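Local structure of short Chain Dehydrogenase yciK (Salmonella enterica subsp. enterica serovar Typhimurium, 3IAH) at residues A[17-22]-A[41-46]; A[98-103]-A[149-154]; A[174-179]-A[193-198]. The protein binds NADP in a Rossmann fold and is probably an NADP-dependent oxidoreductase of the short-chain dehydrogenase family, perhaps an oxoacyl-(acyl carrier protein) reductase. All coordinates share one frame; numbering follows the deposited sequence.

Interaction 1 (A[17-22]-A[41-46]). With NAP (NADP nicotinamide-adenine-dinucleotide phosphate), chain C.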
loop_
_atom_site.group_PDB
_atom_site.type_symbol
_atom_site.label_atom_id
_atom_site.label_comp_id
_atom_site.label_asym_id
_atom_site.label_seq_id
_atom_site.Cartn_x
_atom_site.Cartn_y
_atom_site.Cartn_z
ATOM N N ILE A 17 4.142 -15.078 25.270
ATOM C CA ILE A 17 3.633 -15.928 24.218
ATOM C C ILE A 17 3.794 -15.106 22.951
ATOM O O ILE A 17 3.196 -14.030 22.830
ATOM C CB ILE A 17 2.171 -16.311 24.485
ATOM C CG1 ILE A 17 2.052 -16.966 25.858
ATOM C CG2 ILE A 17 1.667 -17.242 23.382
ATOM C CD1 ILE A 17 0.607 -17.231 26.351
ATOM N N ILE A 18 4.596 -15.607 22.009
ATOM C CA ILE A 18 4.881 -14.872 20.777
ATOM C C ILE A 18 4.641 -15.698 19.541
ATOM O O ILE A 18 5.174 -16.801 19.412
ATOM C CB ILE A 18 6.361 -14.397 20.757
ATOM C CG1 ILE A 18 6.652 -13.552 21.998
ATOM C CG2 ILE A 18 6.679 -13.635 19.472
ATOM C CD1 ILE A 18 8.025 -12.965 22.014
ATOM N N LEU A 19 3.828 -15.154 18.641
ATOM C CA LEU A 19 3.505 -15.802 17.377
ATOM C C LEU A 19 4.364 -15.206 16.265
ATOM O O LEU A 19 4.530 -13.983 16.170
ATOM C CB LEU A 19 2.011 -15.686 17.071
ATOM C CG LEU A 19 1.465 -16.282 15.770
ATOM C CD1 LEU A 19 -0.019 -16.668 15.935
ATOM C CD2 LEU A 19 1.675 -15.365 14.557
ATOM N N VAL A 20 4.924 -16.087 15.442
ATOM C CA VAL A 20 5.785 -15.699 14.329
ATOM C C VAL A 20 5.267 -16.306 13.024
ATOM O O VAL A 20 5.127 -17.532 12.926
ATOM C CB VAL A 20 7.230 -16.205 14.560
ATOM C CG1 VAL A 20 8.148 -15.822 13.386
ATOM C CG2 VAL A 20 7.800 -15.700 15.918
ATOM N N THR A 21 4.976 -15.463 12.029
ATOM C CA THR A 21 4.528 -15.948 10.729
ATOM C C THR A 21 5.780 -16.114 9.858
ATOM O O THR A 21 6.811 -15.455 10.103
ATOM C CB THR A 21 3.505 -15.019 10.023
ATOM O OG1 THR A 21 4.136 -13.795 9.600
ATOM C CG2 THR A 21 2.292 -14.737 10.945
ATOM N N GLY A 22 5.686 -16.949 8.830
ATOM C CA GLY A 22 6.834 -17.239 7.960
ATOM C C GLY A 22 7.957 -17.801 8.829
ATOM O O GLY A 22 9.122 -17.486 8.637
ATOM N N THR A 41 7.337 -18.604 24.759
ATOM C CA THR A 41 6.468 -19.705 24.386
ATOM C C THR A 41 6.152 -19.277 22.945
ATOM O O THR A 41 5.353 -18.358 22.720
ATOM C CB THR A 41 5.201 -19.746 25.237
ATOM O OG1 THR A 41 5.571 -20.012 26.598
ATOM C CG2 THR A 41 4.260 -20.826 24.740
ATOM N N VAL A 42 6.805 -19.913 21.977
ATOM C CA VAL A 42 6.647 -19.545 20.566
ATOM C C VAL A 42 5.568 -20.324 19.829
ATOM O O VAL A 42 5.401 -21.519 20.052
ATOM C CB VAL A 42 8.004 -19.718 19.823
ATOM C CG1 VAL A 42 7.853 -19.457 18.323
ATOM C CG2 VAL A 42 9.055 -18.795 20.426
ATOM N N ILE A 43 4.822 -19.618 18.978
ATOM C CA ILE A 43 3.788 -20.214 18.149
ATOM C C ILE A 43 4.277 -19.971 16.721
ATOM O O ILE A 43 4.468 -18.822 16.314
ATOM C CB ILE A 43 2.411 -19.600 18.395
ATOM C CG1 ILE A 43 1.992 -19.856 19.848
ATOM C CG2 ILE A 43 1.401 -20.203 17.427
ATOM C CD1 ILE A 43 0.691 -19.180 20.258
ATOM N N LEU A 44 4.452 -21.051 15.969
ATOM C CA LEU A 44 4.959 -20.980 14.601
ATOM C C LEU A 44 3.869 -21.066 13.547
ATOM O O LEU A 44 3.072 -22.003 13.561
ATOM C CB LEU A 44 5.898 -22.159 14.371
ATOM C CG LEU A 44 7.019 -22.369 15.386
ATOM C CD1 LEU A 44 7.784 -23.645 15.058
ATOM C CD2 LEU A 44 7.936 -21.158 15.392
ATOM N N LEU A 45 3.828 -20.092 12.641
ATOM C CA LEU A 45 2.864 -20.100 11.540
ATOM C C LEU A 45 3.618 -20.164 10.228
ATOM O O LEU A 45 4.663 -19.517 10.059
ATOM C CB LEU A 45 1.898 -18.916 11.538
ATOM C CG LEU A 45 0.538 -19.139 12.181
ATOM C CD1 LEU A 45 0.625 -19.393 13.696
ATOM C CD2 LEU A 45 -0.358 -17.948 11.834
ATOM N N GLY A 46 3.082 -20.962 9.308
ATOM C CA GLY A 46 3.642 -21.146 7.991
ATOM C C GLY A 46 2.660 -21.919 7.128
ATOM O O GLY A 46 1.559 -22.240 7.569
HETATM P PA NAP C . 12.073 -16.102 2.987
HETATM O O1A NAP C . 13.309 -16.817 3.304
HETATM O O2A NAP C . 11.518 -16.369 1.649
HETATM O O5B NAP C . 10.894 -16.454 3.978
HETATM C C5B NAP C . 9.582 -16.052 3.704
HETATM C C4B NAP C . 8.690 -16.750 4.720
HETATM O O4B NAP C . 7.384 -16.303 4.423
HETATM C C3B NAP C . 8.716 -18.269 4.600
HETATM O O3B NAP C . 8.551 -18.926 5.836
HETATM C C2B NAP C . 7.526 -18.502 3.718
HETATM O O2B NAP C . 7.019 -19.818 3.765
HETATM C C1B NAP C . 6.569 -17.411 4.239
HETATM N N9A NAP C . 5.540 -17.329 3.217
HETATM C C8A NAP C . 5.648 -16.954 1.909
HETATM N N7A NAP C . 4.429 -17.094 1.344
HETATM C C5A NAP C . 3.571 -17.561 2.277
HETATM C C6A NAP C . 2.227 -17.893 2.244
HETATM N N6A NAP C . 1.534 -17.765 1.110
HETATM N N1A NAP C . 1.611 -18.352 3.400
HETATM C C2A NAP C . 2.327 -18.500 4.573
HETATM N N3A NAP C . 3.669 -18.173 4.602
HETATM C C4A NAP C . 4.266 -17.720 3.457
HETATM O O3 NAP C . 12.221 -14.528 3.114
HETATM P PN NAP C . 12.905 -13.610 4.182
HETATM O O1N NAP C . 13.141 -14.399 5.424
HETATM O O2N NAP C . 13.968 -12.842 3.512
HETATM O O5D NAP C . 11.706 -12.580 4.404
HETATM C C5D NAP C . 11.123 -12.367 5.662
HETATM C C4D NAP C . 10.496 -10.991 5.626
HETATM O O4D NAP C . 11.542 -10.066 5.526
HETATM C C3D NAP C . 9.564 -10.712 4.447
HETATM O O3D NAP C . 8.414 -9.987 4.899
HETATM C C2D NAP C . 10.413 -9.848 3.527
HETATM O O2D NAP C . 9.649 -8.998 2.723
HETATM C C1D NAP C . 11.231 -9.096 4.510
HETATM N N1N NAP C . 12.508 -8.516 4.049
HETATM C C2N NAP C . 13.563 -9.355 3.767
HETATM C C3N NAP C . 14.763 -8.812 3.333
HETATM C C7N NAP C . 15.954 -9.709 3.030
HETATM O O7N NAP C . 17.072 -9.046 2.573
HETATM N N7N NAP C . 15.897 -11.032 3.215
HETATM C C4N NAP C . 14.874 -7.424 3.191
HETATM C C5N NAP C . 13.784 -6.581 3.482
HETATM C C6N NAP C . 12.607 -7.158 3.906
HETATM P P2B NAP C . 7.747 -21.121 3.076
HETATM O O1X NAP C . 6.722 -22.174 2.887
HETATM O O2X NAP C . 8.307 -20.775 1.726
HETATM O O3X NAP C . 8.817 -21.692 3.958
#
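Leu19 and Leu45 meet through their CD1 methyls, 3.6 Å apart, on one face of a parallel strand pair. This is the tightest side-chain packing between 17-22 and 41-46. Leu19 CD1 also lies against Ile43 CG2 at 4.1 Å. Ile43 reaches the other way along the strand. Ile43 CG1 is anti to the carbonyl carbon (chi1 -62°), and Ile43 CD1 lies 3.8 Å from Ile17 CG2. Ile17, Leu19, Ile43 and Leu45 thus form a continuous apolar row. Leu138 and Leu134 of helix 117-142 cover part of it.

The face with Ile18, Val20, Val42 and Leu44 is looser between the strands. Val20 CG2 and Val42 CG1 are 4.5 Å apart. Here the side chains turn to helix 26-37, where Tyr35 packs on Ile18, Val20 and Val42. The end at Thr41 is partly exposed, the one touching residue that is not buried.

The backbones are joined by four hydrogen bonds in parallel register. Ile18 N donates to Thr41 O, and Ile43 N to Ile18 O. Val20 N binds Ile43 O at 2.9 Å, and Leu45 N binds Val20 O at the same length. Ile43 O also receives a CA-H...O contact from Leu19 CA at 3.3 Å.

Strand 17-21, helix 26-37 and strand 41-46 make the first beta-alpha-beta unit of the Rossmann fold. Just after strand 17-21, Gly22 has positive phi (58°) and packs closely on the adenosine ribose of NADP. Gly22 O lies 3.2 Å from NAP O3B. Thr21 OG1 turns to the backbone N of Asn102 and Ala103 in the loop that follows neighbouring strand 98-101. The chemistry implies a buried, largely apolar strand pair whose backbone N-H and C=O groups are paired along the sheet, with the cofactor met at Gly22, where strand 17-21 ends.

Interaction 2 (A[98-103]-A[149-154]). With NAP (NADP nicotinamide-adenine-dinucleotide phosphate), chain C.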
loop_
_atom_site.group_PDB
_atom_site.type_symbol
_atom_site.label_atom_id
_atom_site.label_comp_id
_atom_site.label_asym_id
_atom_site.label_seq_id
_atom_site.Cartn_x
_atom_site.Cartn_y
_atom_site.Cartn_z
ATOM N N GLY A 98 3.028 -11.098 21.787
ATOM C CA GLY A 98 3.657 -10.621 20.566
ATOM C C GLY A 98 3.201 -11.340 19.323
ATOM O O GLY A 98 2.831 -12.529 19.363
ATOM N N VAL A 99 3.171 -10.580 18.230
ATOM C CA VAL A 99 2.851 -11.079 16.898
ATOM C C VAL A 99 3.850 -10.447 15.936
ATOM O O VAL A 99 3.937 -9.216 15.835
ATOM C CB VAL A 99 1.425 -10.774 16.421
ATOM C CG1 VAL A 99 1.281 -11.109 14.919
ATOM C CG2 VAL A 99 0.409 -11.574 17.237
ATOM N N LEU A 100 4.635 -11.300 15.282
ATOM C CA LEU A 100 5.615 -10.870 14.292
ATOM C C LEU A 100 5.104 -11.292 12.916
ATOM O O LEU A 100 5.094 -12.480 12.588
ATOM C CB LEU A 100 7.001 -11.466 14.536
ATOM C CG LEU A 100 8.068 -11.182 13.450
ATOM C CD1 LEU A 100 8.277 -9.678 13.162
ATOM C CD2 LEU A 100 9.396 -11.846 13.813
ATOM N N HIS A 101 4.648 -10.317 12.141
ATOM C CA HIS A 101 4.193 -10.582 10.776
ATOM C C HIS A 101 5.432 -10.535 9.900
ATOM O O HIS A 101 5.841 -9.466 9.419
ATOM C CB HIS A 101 3.185 -9.578 10.290
ATOM C CG HIS A 101 1.821 -9.758 10.864
ATOM N ND1 HIS A 101 1.064 -10.887 10.626
ATOM C CD2 HIS A 101 1.048 -8.929 11.597
ATOM C CE1 HIS A 101 -0.103 -10.756 11.226
ATOM N NE2 HIS A 101 -0.144 -9.570 11.808
ATOM N N ASN A 102 6.043 -11.697 9.730
ATOM C CA ASN A 102 7.261 -11.808 8.944
ATOM C C ASN A 102 7.058 -12.340 7.528
ATOM O O ASN A 102 7.856 -12.037 6.654
ATOM C CB ASN A 102 8.234 -12.696 9.694
ATOM C CG ASN A 102 9.363 -13.193 8.831
ATOM O OD1 ASN A 102 10.362 -12.498 8.625
ATOM N ND2 ASN A 102 9.244 -14.443 8.375
ATOM N N ALA A 103 6.027 -13.158 7.331
ATOM C CA ALA A 103 5.719 -13.755 6.047
ATOM C C ALA A 103 5.586 -12.704 4.964
ATOM O O ALA A 103 5.076 -11.610 5.196
ATOM C CB ALA A 103 4.449 -14.555 6.132
ATOM N N SER A 149 2.954 -6.506 21.710
ATOM C CA SER A 149 3.793 -5.919 20.681
ATOM C C SER A 149 3.453 -6.567 19.330
ATOM O O SER A 149 3.604 -7.781 19.148
ATOM C CB SER A 149 5.268 -6.093 21.024
ATOM O OG SER A 149 6.097 -5.462 20.066
ATOM N N LEU A 150 2.963 -5.743 18.406
ATOM C CA LEU A 150 2.605 -6.168 17.051
ATOM C C LEU A 150 3.672 -5.591 16.117
ATOM O O LEU A 150 3.897 -4.378 16.092
ATOM C CB LEU A 150 1.212 -5.658 16.698
ATOM C CG LEU A 150 0.683 -5.920 15.285
ATOM C CD1 LEU A 150 0.722 -7.418 14.859
ATOM C CD2 LEU A 150 -0.747 -5.332 15.185
ATOM N N VAL A 151 4.306 -6.451 15.334
ATOM C CA VAL A 151 5.370 -6.029 14.451
ATOM C C VAL A 151 5.140 -6.485 13.022
ATOM O O VAL A 151 4.904 -7.669 12.773
ATOM C CB VAL A 151 6.725 -6.634 14.946
ATOM C CG1 VAL A 151 7.923 -6.182 14.091
ATOM C CG2 VAL A 151 6.954 -6.291 16.413
ATOM N N PHE A 152 5.181 -5.533 12.097
ATOM C CA PHE A 152 5.074 -5.799 10.658
ATOM C C PHE A 152 6.483 -5.743 10.053
ATOM O O PHE A 152 7.418 -5.170 10.654
ATOM C CB PHE A 152 4.176 -4.778 9.964
ATOM C CG PHE A 152 2.752 -4.862 10.387
ATOM C CD1 PHE A 152 1.883 -5.695 9.718
ATOM C CD2 PHE A 152 2.276 -4.112 11.455
ATOM C CE1 PHE A 152 0.540 -5.795 10.105
ATOM C CE2 PHE A 152 0.948 -4.197 11.845
ATOM C CZ PHE A 152 0.071 -5.055 11.164
ATOM N N THR A 153 6.661 -6.323 8.876
ATOM C CA THR A 153 7.987 -6.317 8.244
ATOM C C THR A 153 7.927 -5.510 6.957
ATOM O O THR A 153 7.152 -5.818 6.059
ATOM C CB THR A 153 8.520 -7.732 7.958
ATOM O OG1 THR A 153 8.434 -8.537 9.131
ATOM C CG2 THR A 153 9.997 -7.675 7.507
ATOM N N SER A 154 8.748 -4.467 6.892
ATOM C CA SER A 154 8.813 -3.603 5.735
ATOM C C SER A 154 10.065 -3.918 4.913
ATOM O O SER A 154 10.560 -5.045 4.936
ATOM C CB SER A 154 8.776 -2.137 6.173
ATOM O OG SER A 154 8.617 -1.306 5.042
HETATM P PA NAP C . 12.073 -16.102 2.987
HETATM O O1A NAP C . 13.309 -16.817 3.304
HETATM O O2A NAP C . 11.518 -16.369 1.649
HETATM O O5B NAP C . 10.894 -16.454 3.978
HETATM C C5B NAP C . 9.582 -16.052 3.704
HETATM C C4B NAP C . 8.690 -16.750 4.720
HETATM O O4B NAP C . 7.384 -16.303 4.423
HETATM C C3B NAP C . 8.716 -18.269 4.600
HETATM O O3B NAP C . 8.551 -18.926 5.836
HETATM C C2B NAP C . 7.526 -18.502 3.718
HETATM O O2B NAP C . 7.019 -19.818 3.765
HETATM C C1B NAP C . 6.569 -17.411 4.239
HETATM N N9A NAP C . 5.540 -17.329 3.217
HETATM C C8A NAP C . 5.648 -16.954 1.909
HETATM N N7A NAP C . 4.429 -17.094 1.344
HETATM C C5A NAP C . 3.571 -17.561 2.277
HETATM C C6A NAP C . 2.227 -17.893 2.244
HETATM N N6A NAP C . 1.534 -17.765 1.110
HETATM N N1A NAP C . 1.611 -18.352 3.400
HETATM C C2A NAP C . 2.327 -18.500 4.573
HETATM N N3A NAP C . 3.669 -18.173 4.602
HETATM C C4A NAP C . 4.266 -17.720 3.457
HETATM O O3 NAP C . 12.221 -14.528 3.114
HETATM P PN NAP C . 12.905 -13.610 4.182
HETATM O O1N NAP C . 13.141 -14.399 5.424
HETATM O O2N NAP C . 13.968 -12.842 3.512
HETATM O O5D NAP C . 11.706 -12.580 4.404
HETATM C C5D NAP C . 11.123 -12.367 5.662
HETATM C C4D NAP C . 10.496 -10.991 5.626
HETATM O O4D NAP C . 11.542 -10.066 5.526
HETATM C C3D NAP C . 9.564 -10.712 4.447
HETATM O O3D NAP C . 8.414 -9.987 4.899
HETATM C C2D NAP C . 10.413 -9.848 3.527
HETATM O O2D NAP C . 9.649 -8.998 2.723
HETATM C C1D NAP C . 11.231 -9.096 4.510
HETATM N N1N NAP C . 12.508 -8.516 4.049
HETATM C C2N NAP C . 13.563 -9.355 3.767
HETATM C C3N NAP C . 14.763 -8.812 3.333
HETATM C C7N NAP C . 15.954 -9.709 3.030
HETATM O O7N NAP C . 17.072 -9.046 2.573
HETATM N N7N NAP C . 15.897 -11.032 3.215
HETATM C C4N NAP C . 14.874 -7.424 3.191
HETATM C C5N NAP C . 13.784 -6.581 3.482
HETATM C C6N NAP C . 12.607 -7.158 3.906
HETATM P P2B NAP C . 7.747 -21.121 3.076
HETATM O O1X NAP C . 6.722 -22.174 2.887
HETATM O O2X NAP C . 8.307 -20.775 1.726
HETATM O O3X NAP C . 8.817 -21.692 3.958
HETATM O O HOH W 1 4.347 -7.503 7.572
HETATM O O HOH W 2 10.715 -9.971 9.888
#
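The middle of the Rossmann sheet is formed by parallel strands 98-101 and 149-153, whose C-terminal ends face NADP. Val99 N donates to Ser149 O, Val151 N to Val99 O, and His101 N to Val151 O at 2.7 Å. The last bond is nearly straight, at 164° about the hydrogen.

On one face, Leu100 CD1 reaches over to Val151 CG1 at 3.6 Å. On the other, Val99 and Leu150 lie side by side. The His101 and Phe152 rings also run the same way. Their planes are 24° apart, but they are slid so far that they barely overlap. His101 CD2 and Phe152 CE1 are the touching atoms, 3.5 Å apart. Leu150 CD1 packs against the same CD2. Thr135 of helix 117-142 makes a weak hydrogen bond with His101 NE2.

Beyond the rings the strands separate, and polar groups bridge them. Thr153 OG1 is anti to its own carbonyl carbon (chi1 -51°) and donates to His101 O at 2.8 Å. A water links His101 O with Thr153 N. A second water donates to both Asn102 OD1 and Thr153 OG1. Thr153 CG2 lies against the nicotinamide ribose. Asn102 holds that ribose through its backbone: NAP O3D donates to Asn102 O at 2.8 Å.

Interaction 3 (A[174-179]-A[193-198]). With NAP (NADP nicotinamide-adenine-dinucleotide phosphate), chain C.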
loop_
_atom_site.group_PDB
_atom_site.type_symbol
_atom_site.label_atom_id
_atom_site.label_comp_id
_atom_site.label_asym_id
_atom_site.label_seq_id
_atom_site.Cartn_x
_atom_site.Cartn_y
_atom_site.Cartn_z
ATOM N N ALA A 174 2.107 -0.133 1.626
ATOM C CA ALA A 174 0.818 -0.481 2.253
ATOM C C ALA A 174 1.022 -0.937 3.696
ATOM O O ALA A 174 0.283 -0.537 4.605
ATOM C CB ALA A 174 0.131 -1.575 1.440
ATOM N N THR A 175 2.043 -1.776 3.888
ATOM C CA THR A 175 2.417 -2.297 5.210
ATOM C C THR A 175 2.684 -1.159 6.183
ATOM O O THR A 175 2.116 -1.144 7.281
ATOM C CB THR A 175 3.609 -3.254 5.101
ATOM O OG1 THR A 175 3.233 -4.371 4.277
ATOM C CG2 THR A 175 4.034 -3.762 6.485
ATOM N N GLU A 176 3.522 -0.193 5.785
ATOM C CA GLU A 176 3.817 0.976 6.627
ATOM C C GLU A 176 2.521 1.727 6.975
ATOM O O GLU A 176 2.301 2.112 8.121
ATOM C CB GLU A 176 4.809 1.933 5.930
ATOM C CG GLU A 176 6.207 1.370 5.698
ATOM C CD GLU A 176 7.076 1.304 6.969
ATOM O OE1 GLU A 176 6.571 1.647 8.070
ATOM O OE2 GLU A 176 8.277 0.941 6.853
ATOM N N GLY A 177 1.652 1.928 5.984
ATOM C CA GLY A 177 0.370 2.623 6.210
ATOM C C GLY A 177 -0.527 1.924 7.218
ATOM O O GLY A 177 -1.093 2.562 8.123
HETATM N N MSE A 178 -0.681 0.614 7.021
HETATM C CA MSE A 178 -1.460 -0.251 7.899
HETATM C C MSE A 178 -0.921 -0.198 9.332
HETATM O O MSE A 178 -1.686 -0.095 10.297
HETATM C CB MSE A 178 -1.422 -1.677 7.341
HETATM C CG MSE A 178 -1.967 -2.742 8.227
HETATM SE SE MSE A 178 -2.257 -4.375 7.189
HETATM C CE MSE A 178 -0.476 -4.753 6.452
HETATM N N MSE A 179 0.400 -0.241 9.455
HETATM C CA MSE A 179 1.050 -0.171 10.753
HETATM C C MSE A 179 0.729 1.157 11.461
HETATM O O MSE A 179 0.423 1.160 12.646
HETATM C CB MSE A 179 2.564 -0.402 10.609
HETATM C CG MSE A 179 3.389 -0.192 11.901
HETATM SE SE MSE A 179 3.779 1.634 12.379
HETATM C CE MSE A 179 5.052 2.123 10.983
ATOM N N VAL A 193 2.540 -1.001 18.170
ATOM C CA VAL A 193 2.568 -1.461 16.790
ATOM C C VAL A 193 3.701 -0.727 16.073
ATOM O O VAL A 193 3.777 0.504 16.079
ATOM C CB VAL A 193 1.221 -1.167 16.095
ATOM C CG1 VAL A 193 1.133 -1.930 14.757
ATOM C CG2 VAL A 193 0.025 -1.567 16.985
ATOM N N ASN A 194 4.605 -1.491 15.469
ATOM C CA ASN A 194 5.768 -0.934 14.780
ATOM C C ASN A 194 6.145 -1.812 13.578
ATOM O O ASN A 194 5.587 -2.911 13.390
ATOM C CB ASN A 194 6.952 -0.921 15.756
ATOM C CG ASN A 194 6.754 0.019 16.917
ATOM O OD1 ASN A 194 6.880 1.242 16.770
ATOM N ND2 ASN A 194 6.481 -0.542 18.100
ATOM N N CYS A 195 7.073 -1.316 12.769
ATOM C CA CYS A 195 7.624 -2.054 11.627
ATOM C C CYS A 195 9.121 -2.233 11.779
ATOM O O CYS A 195 9.806 -1.399 12.389
ATOM C CB CYS A 195 7.437 -1.333 10.281
ATOM S SG CYS A 195 5.859 -1.426 9.462
ATOM N N ILE A 196 9.632 -3.330 11.222
ATOM C CA ILE A 196 11.080 -3.583 11.165
ATOM C C ILE A 196 11.467 -3.737 9.695
ATOM O O ILE A 196 10.780 -4.428 8.943
ATOM C CB ILE A 196 11.540 -4.902 11.824
ATOM C CG1 ILE A 196 11.378 -4.859 13.328
ATOM C CG2 ILE A 196 13.030 -5.143 11.543
ATOM C CD1 ILE A 196 11.851 -6.151 14.035
ATOM N N ASN A 197 12.540 -3.069 9.292
ATOM C CA ASN A 197 13.095 -3.221 7.958
ATOM C C ASN A 197 14.371 -4.020 8.229
ATOM O O ASN A 197 15.333 -3.464 8.727
ATOM C CB ASN A 197 13.481 -1.896 7.314
ATOM C CG ASN A 197 14.355 -2.098 6.071
ATOM O OD1 ASN A 197 14.337 -3.166 5.456
ATOM N ND2 ASN A 197 15.144 -1.082 5.724
ATOM N N PRO A 198 14.391 -5.309 7.894
ATOM C CA PRO A 198 15.615 -6.060 8.217
ATOM C C PRO A 198 16.889 -5.661 7.471
ATOM O O PRO A 198 17.993 -5.891 7.971
ATOM C CB PRO A 198 15.243 -7.513 7.866
ATOM C CG PRO A 198 14.047 -7.445 7.047
ATOM C CD PRO A 198 13.325 -6.173 7.355
HETATM P PA NAP C . 12.073 -16.102 2.987
HETATM O O1A NAP C . 13.309 -16.817 3.304
HETATM O O2A NAP C . 11.518 -16.369 1.649
HETATM O O5B NAP C . 10.894 -16.454 3.978
HETATM C C5B NAP C . 9.582 -16.052 3.704
HETATM C C4B NAP C . 8.690 -16.750 4.720
HETATM O O4B NAP C . 7.384 -16.303 4.423
HETATM C C3B NAP C . 8.716 -18.269 4.600
HETATM O O3B NAP C . 8.551 -18.926 5.836
HETATM C C2B NAP C . 7.526 -18.502 3.718
HETATM O O2B NAP C . 7.019 -19.818 3.765
HETATM C C1B NAP C . 6.569 -17.411 4.239
HETATM N N9A NAP C . 5.540 -17.329 3.217
HETATM C C8A NAP C . 5.648 -16.954 1.909
HETATM N N7A NAP C . 4.429 -17.094 1.344
HETATM C C5A NAP C . 3.571 -17.561 2.277
HETATM C C6A NAP C . 2.227 -17.893 2.244
HETATM N N6A NAP C . 1.534 -17.765 1.110
HETATM N N1A NAP C . 1.611 -18.352 3.400
HETATM C C2A NAP C . 2.327 -18.500 4.573
HETATM N N3A NAP C . 3.669 -18.173 4.602
HETATM C C4A NAP C . 4.266 -17.720 3.457
HETATM O O3 NAP C . 12.221 -14.528 3.114
HETATM P PN NAP C . 12.905 -13.610 4.182
HETATM O O1N NAP C . 13.141 -14.399 5.424
HETATM O O2N NAP C . 13.968 -12.842 3.512
HETATM O O5D NAP C . 11.706 -12.580 4.404
HETATM C C5D NAP C . 11.123 -12.367 5.662
HETATM C C4D NAP C . 10.496 -10.991 5.626
HETATM O O4D NAP C . 11.542 -10.066 5.526
HETATM C C3D NAP C . 9.564 -10.712 4.447
HETATM O O3D NAP C . 8.414 -9.987 4.899
HETATM C C2D NAP C . 10.413 -9.848 3.527
HETATM O O2D NAP C . 9.649 -8.998 2.723
HETATM C C1D NAP C . 11.231 -9.096 4.510
HETATM N N1N NAP C . 12.508 -8.516 4.049
HETATM C C2N NAP C . 13.563 -9.355 3.767
HETATM C C3N NAP C . 14.763 -8.812 3.333
HETATM C C7N NAP C . 15.954 -9.709 3.030
HETATM O O7N NAP C . 17.072 -9.046 2.573
HETATM N N7N NAP C . 15.897 -11.032 3.215
HETATM C C4N NAP C . 14.874 -7.424 3.191
HETATM C C5N NAP C . 13.784 -6.581 3.482
HETATM C C6N NAP C . 12.607 -7.158 3.906
HETATM P P2B NAP C . 7.747 -21.121 3.076
HETATM O O1X NAP C . 6.722 -22.174 2.887
HETATM O O2X NAP C . 8.307 -20.775 1.726
HETATM O O3X NAP C . 8.817 -21.692 3.958
#
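Met179 and Cys195 face each other where helix 166-186 packs on strand 192-197. The two elements belong to a beta-alpha-beta unit of the Rossmann fold that starts at strand 149-153. The helix segment runs roughly against the strand, at 156°, with the axes 8.4 Å apart at closest approach.

Met179, a selenomethionine here, points toward the strand and carries most of the contact from the helix side. Its CG is anti to the backbone N (chi1 173°), and the chain then bends at chi2 and chi3. This curls it over the strand backbone. Met179 CB meets Cys195 SG at 3.6 Å, and Met179 CG lies 3.6 Å from Asn194 C. Met179 SE sits beyond, 3.9 Å from Val193 O. The methyl CE folds back to Cys195 SG, so the sulfur is touched by both ends of the same side chain.

Val193 and Cys195 both point toward the helix, while Asn194 between them points away. Val193 CG1 lies 4.0 Å from Met179 CG and also approaches the backbone O of Met179. The Asn194 amide turns instead to the backbone of Met242 and Lys239. Phe152 of strand 149-153 touches Thr175, Met179 and Val193, and so extends this packing toward the sheet centre.

One helical turn before Met179, Glu176 leaves the helix more obliquely. Its bend at chi2 (-75°) sets Glu176 OE1 3.4 Å from Cys195 SG. OE2 is held by a salt bridge to Arg159 and by hydrogen bonds to Ser154 and Thr243. These partners would probably favour a charged carboxylate despite its burial. Thr175 adds a lighter touch on the sulfur through CG2. Just past the strand's end, Pro198 meets the nicotinamide ring, with Pro198 CG 3.5 Å from NAP C6N.

All three contacts are buried and reach one parallel sheet; interaction 2 lies nearest the chain centre, with interactions 1 and 3 on opposite sides of it. Interactions 1 and 2 are strand pairs held by backbone bonds, and they are joined through neighbouring strands 17-21 and 98-101, where Leu100 N probably bonds Leu19 O. Interaction 3 packs a helix on a strand mainly through side chains, with no clear hydrogen bond. It meets interaction 2 through neighbouring strands 149-153 and 192-197. Each contact touches NADP: interaction 1 at the adenosine ribose, interaction 2 mainly at the nicotinamide ribose, and interaction 3 at the nicotinamide ring.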